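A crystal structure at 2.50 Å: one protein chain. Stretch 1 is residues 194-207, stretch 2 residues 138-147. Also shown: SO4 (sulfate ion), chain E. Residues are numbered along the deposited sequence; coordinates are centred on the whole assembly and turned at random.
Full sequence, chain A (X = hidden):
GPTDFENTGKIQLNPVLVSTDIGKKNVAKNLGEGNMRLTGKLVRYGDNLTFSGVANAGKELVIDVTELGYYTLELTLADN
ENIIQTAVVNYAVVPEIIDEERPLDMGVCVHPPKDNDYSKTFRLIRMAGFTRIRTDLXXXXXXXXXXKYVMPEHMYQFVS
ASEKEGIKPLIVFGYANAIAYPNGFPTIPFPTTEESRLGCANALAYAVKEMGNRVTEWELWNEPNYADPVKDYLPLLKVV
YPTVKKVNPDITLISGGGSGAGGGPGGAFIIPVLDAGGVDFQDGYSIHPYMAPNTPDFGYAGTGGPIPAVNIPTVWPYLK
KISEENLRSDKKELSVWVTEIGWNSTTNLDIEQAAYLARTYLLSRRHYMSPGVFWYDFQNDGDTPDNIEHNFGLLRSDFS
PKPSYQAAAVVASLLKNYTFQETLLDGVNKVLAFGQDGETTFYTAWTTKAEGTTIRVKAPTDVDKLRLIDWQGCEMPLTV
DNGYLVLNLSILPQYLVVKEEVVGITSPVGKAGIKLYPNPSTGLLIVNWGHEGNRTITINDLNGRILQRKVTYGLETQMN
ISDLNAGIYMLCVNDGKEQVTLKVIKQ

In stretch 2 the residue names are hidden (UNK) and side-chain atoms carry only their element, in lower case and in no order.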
# COMPACT_ATOMS: atom_id res chain seq x y z
N GLU A 194 3.62 29.52 -21.51
CA GLU A 194 4.19 30.30 -20.41
C GLU A 194 3.12 30.70 -19.39
O GLU A 194 3.38 30.69 -18.18
CB GLU A 194 4.91 31.56 -20.93
CG GLU A 194 5.85 32.22 -19.93
CD GLU A 194 6.22 33.65 -20.30
OE1 GLU A 194 6.25 33.98 -21.50
OE2 GLU A 194 6.50 34.44 -19.37
N GLU A 195 1.93 31.04 -19.88
CA GLU A 195 0.79 31.41 -19.03
C GLU A 195 0.30 30.23 -18.18
O GLU A 195 0.10 30.38 -16.98
CB GLU A 195 -0.37 31.95 -19.87
CG GLU A 195 -1.44 32.70 -19.07
CD GLU A 195 -2.81 32.74 -19.74
OE1 GLU A 195 -2.94 32.36 -20.93
OE2 GLU A 195 -3.77 33.17 -19.08
N SER A 196 0.11 29.08 -18.83
CA SER A 196 -0.45 27.89 -18.16
C SER A 196 0.52 27.23 -17.17
O SER A 196 0.08 26.68 -16.16
CB SER A 196 -0.91 26.86 -19.20
OG SER A 196 0.17 26.44 -20.01
N ARG A 197 1.82 27.28 -17.48
CA ARG A 197 2.85 26.85 -16.52
C ARG A 197 2.83 27.70 -15.25
O ARG A 197 2.95 27.17 -14.15
CB ARG A 197 4.24 26.94 -17.15
CG ARG A 197 4.50 25.90 -18.22
CD ARG A 197 5.76 26.23 -18.99
NE ARG A 197 5.83 25.50 -20.26
CZ ARG A 197 6.73 25.72 -21.22
NH1 ARG A 197 7.69 26.64 -21.07
NH2 ARG A 197 6.69 25.00 -22.33
N LEU A 198 2.68 29.01 -15.43
CA LEU A 198 2.58 29.95 -14.31
C LEU A 198 1.30 29.70 -13.50
O LEU A 198 1.33 29.71 -12.27
CB LEU A 198 2.61 31.40 -14.81
CG LEU A 198 2.94 32.47 -13.76
CD1 LEU A 198 4.44 32.53 -13.51
CD2 LEU A 198 2.42 33.84 -14.20
N GLY A 199 0.19 29.48 -14.21
CA GLY A 199 -1.09 29.18 -13.58
C GLY A 199 -1.08 27.90 -12.76
O GLY A 199 -1.67 27.85 -11.68
N CYS A 200 -0.41 26.88 -13.29
CA CYS A 200 -0.22 25.60 -12.58
C CYS A 200 0.63 25.78 -11.33
O CYS A 200 0.30 25.26 -10.27
CB CYS A 200 0.44 24.58 -13.51
SG CYS A 200 0.50 22.88 -12.89
N ALA A 201 1.73 26.53 -11.47
CA ALA A 201 2.65 26.81 -10.36
C ALA A 201 1.99 27.57 -9.22
O ALA A 201 2.17 27.21 -8.05
CB ALA A 201 3.86 27.58 -10.87
N ASN A 202 1.24 28.62 -9.55
CA ASN A 202 0.54 29.42 -8.54
C ASN A 202 -0.67 28.70 -7.94
O ASN A 202 -1.03 28.97 -6.79
CB ASN A 202 0.10 30.77 -9.12
CG ASN A 202 1.28 31.66 -9.50
OD1 ASN A 202 2.30 31.70 -8.80
ND2 ASN A 202 1.14 32.40 -10.59
N ALA A 203 -1.28 27.78 -8.70
CA ALA A 203 -2.38 26.96 -8.19
C ALA A 203 -1.92 25.96 -7.13
O ALA A 203 -2.56 25.80 -6.10
CB ALA A 203 -3.08 26.23 -9.33
N LEU A 204 -0.80 25.28 -7.41
CA LEU A 204 -0.19 24.36 -6.45
C LEU A 204 0.37 25.12 -5.24
O LEU A 204 0.20 24.68 -4.10
CB LEU A 204 0.93 23.54 -7.10
CG LEU A 204 1.72 22.56 -6.22
CD1 LEU A 204 0.80 21.59 -5.50
CD2 LEU A 204 2.75 21.81 -7.05
N ALA A 205 1.03 26.25 -5.50
CA ALA A 205 1.58 27.10 -4.45
C ALA A 205 0.51 27.58 -3.46
O ALA A 205 0.78 27.68 -2.26
CB ALA A 205 2.31 28.29 -5.05
N TYR A 206 -0.69 27.86 -3.96
CA TYR A 206 -1.85 28.16 -3.11
C TYR A 206 -2.19 26.98 -2.20
O TYR A 206 -2.39 27.15 -1.00
CB TYR A 206 -3.08 28.53 -3.94
CG TYR A 206 -4.38 28.45 -3.17
CD1 TYR A 206 -5.24 27.35 -3.32
CD2 TYR A 206 -4.74 29.44 -2.25
CE1 TYR A 206 -6.42 27.26 -2.60
CE2 TYR A 206 -5.92 29.36 -1.53
CZ TYR A 206 -6.76 28.27 -1.70
OH TYR A 206 -7.93 28.19 -0.99
N ALA A 207 -2.28 25.79 -2.80
CA ALA A 207 -2.60 24.56 -2.07
C ALA A 207 -1.57 24.22 -0.99
O ALA A 207 -1.93 23.79 0.11
CB ALA A 207 -2.75 23.39 -3.03
N UNK A 138 -7.23 17.72 -8.18
CA UNK A 138 -7.36 18.26 -9.52
C UNK A 138 -7.09 19.76 -9.53
O UNK A 138 -7.67 20.50 -8.73
c UNK A 138 -8.75 17.97 -10.06
N UNK A 139 -6.19 20.19 -10.42
CA UNK A 139 -5.94 21.61 -10.70
C UNK A 139 -7.25 22.33 -11.05
O UNK A 139 -7.53 23.42 -10.54
c UNK A 139 -4.74 24.29 -11.67
c UNK A 139 -4.92 21.72 -11.85
c UNK A 139 -4.53 23.10 -12.31
c UNK A 139 -2.52 24.69 -15.63
c UNK A 139 -3.00 25.47 -14.60
n UNK A 139 -4.22 25.33 -12.41
c UNK A 139 -3.65 24.82 -13.55
c UNK A 139 -3.32 22.65 -14.57
c UNK A 139 -2.67 23.29 -15.62
c UNK A 139 -3.82 23.42 -13.51
N UNK A 140 -8.05 21.68 -11.90
CA UNK A 140 -9.42 22.11 -12.23
C UNK A 140 -10.26 22.50 -11.00
O UNK A 140 -10.88 23.56 -10.98
c UNK A 140 -11.98 20.28 -14.56
o UNK A 140 -11.24 19.95 -15.52
o UNK A 140 -13.12 19.78 -14.38
c UNK A 140 -10.13 20.98 -13.00
c UNK A 140 -11.49 21.33 -13.59
N UNK A 141 -10.25 21.65 -9.98
CA UNK A 141 -11.02 21.88 -8.75
C UNK A 141 -10.42 22.97 -7.84
O UNK A 141 -11.17 23.64 -7.13
n UNK A 141 -13.39 18.39 -9.97
n UNK A 141 -11.84 18.19 -8.50
c UNK A 141 -12.68 17.52 -9.27
c UNK A 141 -11.21 20.58 -7.97
c UNK A 141 -12.99 19.66 -9.63
c UNK A 141 -12.01 19.54 -8.70
N UNK A 142 -9.09 23.14 -7.85
CA UNK A 142 -8.44 24.19 -7.04
C UNK A 142 -8.59 25.59 -7.66
O UNK A 142 -8.78 26.56 -6.92
c UNK A 142 -6.90 22.97 -5.49
c UNK A 142 -6.95 23.85 -6.72
c UNK A 142 -6.09 25.09 -6.49
N UNK A 143 -8.50 25.69 -8.98
CA UNK A 143 -8.62 26.96 -9.70
C UNK A 143 -9.79 26.88 -10.70
O UNK A 143 -9.57 26.62 -11.89
c UNK A 143 -5.80 28.95 -11.64
c UNK A 143 -7.20 28.62 -11.10
o UNK A 143 -5.57 30.11 -12.02
o UNK A 143 -4.93 28.05 -11.69
c UNK A 143 -7.28 27.27 -10.40
N UNK A 144 -11.04 27.08 -10.23
CA UNK A 144 -12.20 26.99 -11.13
C UNK A 144 -12.27 28.12 -12.17
O UNK A 144 -12.81 27.92 -13.26
c UNK A 144 -11.46 27.46 -8.87
c UNK A 144 -13.41 27.06 -10.18
c UNK A 144 -12.87 26.97 -8.80
N UNK A 145 -11.74 29.29 -11.81
CA UNK A 145 -11.56 30.40 -12.74
C UNK A 145 -10.14 30.95 -12.62
O UNK A 145 -9.46 30.72 -11.61
c UNK A 145 -12.57 31.50 -12.46
N UNK A 146 -9.70 31.67 -13.65
CA UNK A 146 -8.32 32.15 -13.74
C UNK A 146 -7.97 33.08 -12.58
O UNK A 146 -8.63 34.10 -12.38
n UNK A 146 -6.43 33.45 -19.24
c UNK A 146 -8.11 32.88 -15.08
c UNK A 146 -6.51 33.88 -16.77
c UNK A 146 -6.84 32.92 -17.91
c UNK A 146 -6.66 33.21 -15.40
N UNK A 147 -6.95 32.70 -11.81
CA UNK A 147 -6.47 33.51 -10.68
C UNK A 147 -7.24 33.40 -9.37
O UNK A 147 -6.79 33.93 -8.36
S SO4 E . 3.81 30.75 -25.07
O1 SO4 E . 5.14 30.24 -24.64
O2 SO4 E . 4.00 31.84 -26.05
O3 SO4 E . 3.04 29.65 -25.70
O4 SO4 E . 3.06 31.26 -23.90

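Position 138 has one side-chain carbon and no contact with stretch 1. It is A138, at the N-cap position, and its backbone O accepts from the backbone N of 142 at 3.1 Å.

Position 139 carries one carbon, then fused five- and six-membered rings holding eight carbons and one nitrogen, set in a hole among S196, G199, C200 and A203. This is W139. The six-membered ring lies under C200, whose CB stands 3.8 Å from the ring centroid and whose SG stands 4.2 Å from it, both over the face. CZ2 of W139 comes within 3.6 Å of C of G199, and an ideal CB on G199 would lie 3.7 Å from CZ2 of W139, at contact distance.

Position 140 has three carbons, the third bearing two oxygens, and is out of reach of stretch 1. An acid with three carbons is glutamate, E140.

Position 141 shows one carbon and a five-membered ring of three carbons and two nitrogens, an imidazole; H141 is exposed and also out of reach.

Position 142 has one carbon carrying two more, packed against A203 and Y206: V142. Its CG1 sits 3.6 Å from O of A203 and 4.0 Å from CD1 of Y206, extending the apolar patch along the helix.

Position 143 again has three carbons ending in two oxygens, one of them close to A203 CB: E143. OE1 accepts a hydrogen bond from NE1 of W139 at 2.9 Å, so the buried indole nitrogen is satisfied within its own stretch. OE1 also lies 3.3 Å from O of G199, but two acceptors make no bond.

Position 144 has three carbons closing a ring onto the backbone N, hence P144, without contact.

Position 145 has a single carbon, A145, likewise without contact.

Position 146 has four carbons in a row ending in nitrogen, which lies close to the carboxylate of E195. It is K146; NZ donates to OE2 of E195 at 2.7 Å in a salt bridge.

Position 147 has no side-chain atoms and touches nothing on stretch 1. G147 has a phi of 81°, which favours glycine, and its N donates to OE2 of E143 at 2.9 Å.

The contact works by one large knob meeting small residues. W139 fills the hole, V142 continues the packing to Y206, and E143 ties the indole to the backbone at G147. At the exposed margin, K146 and E195 add the sole hydrogen bond between the stretches.

Stretch 2, residues 138-147: AWEHVEPAKG
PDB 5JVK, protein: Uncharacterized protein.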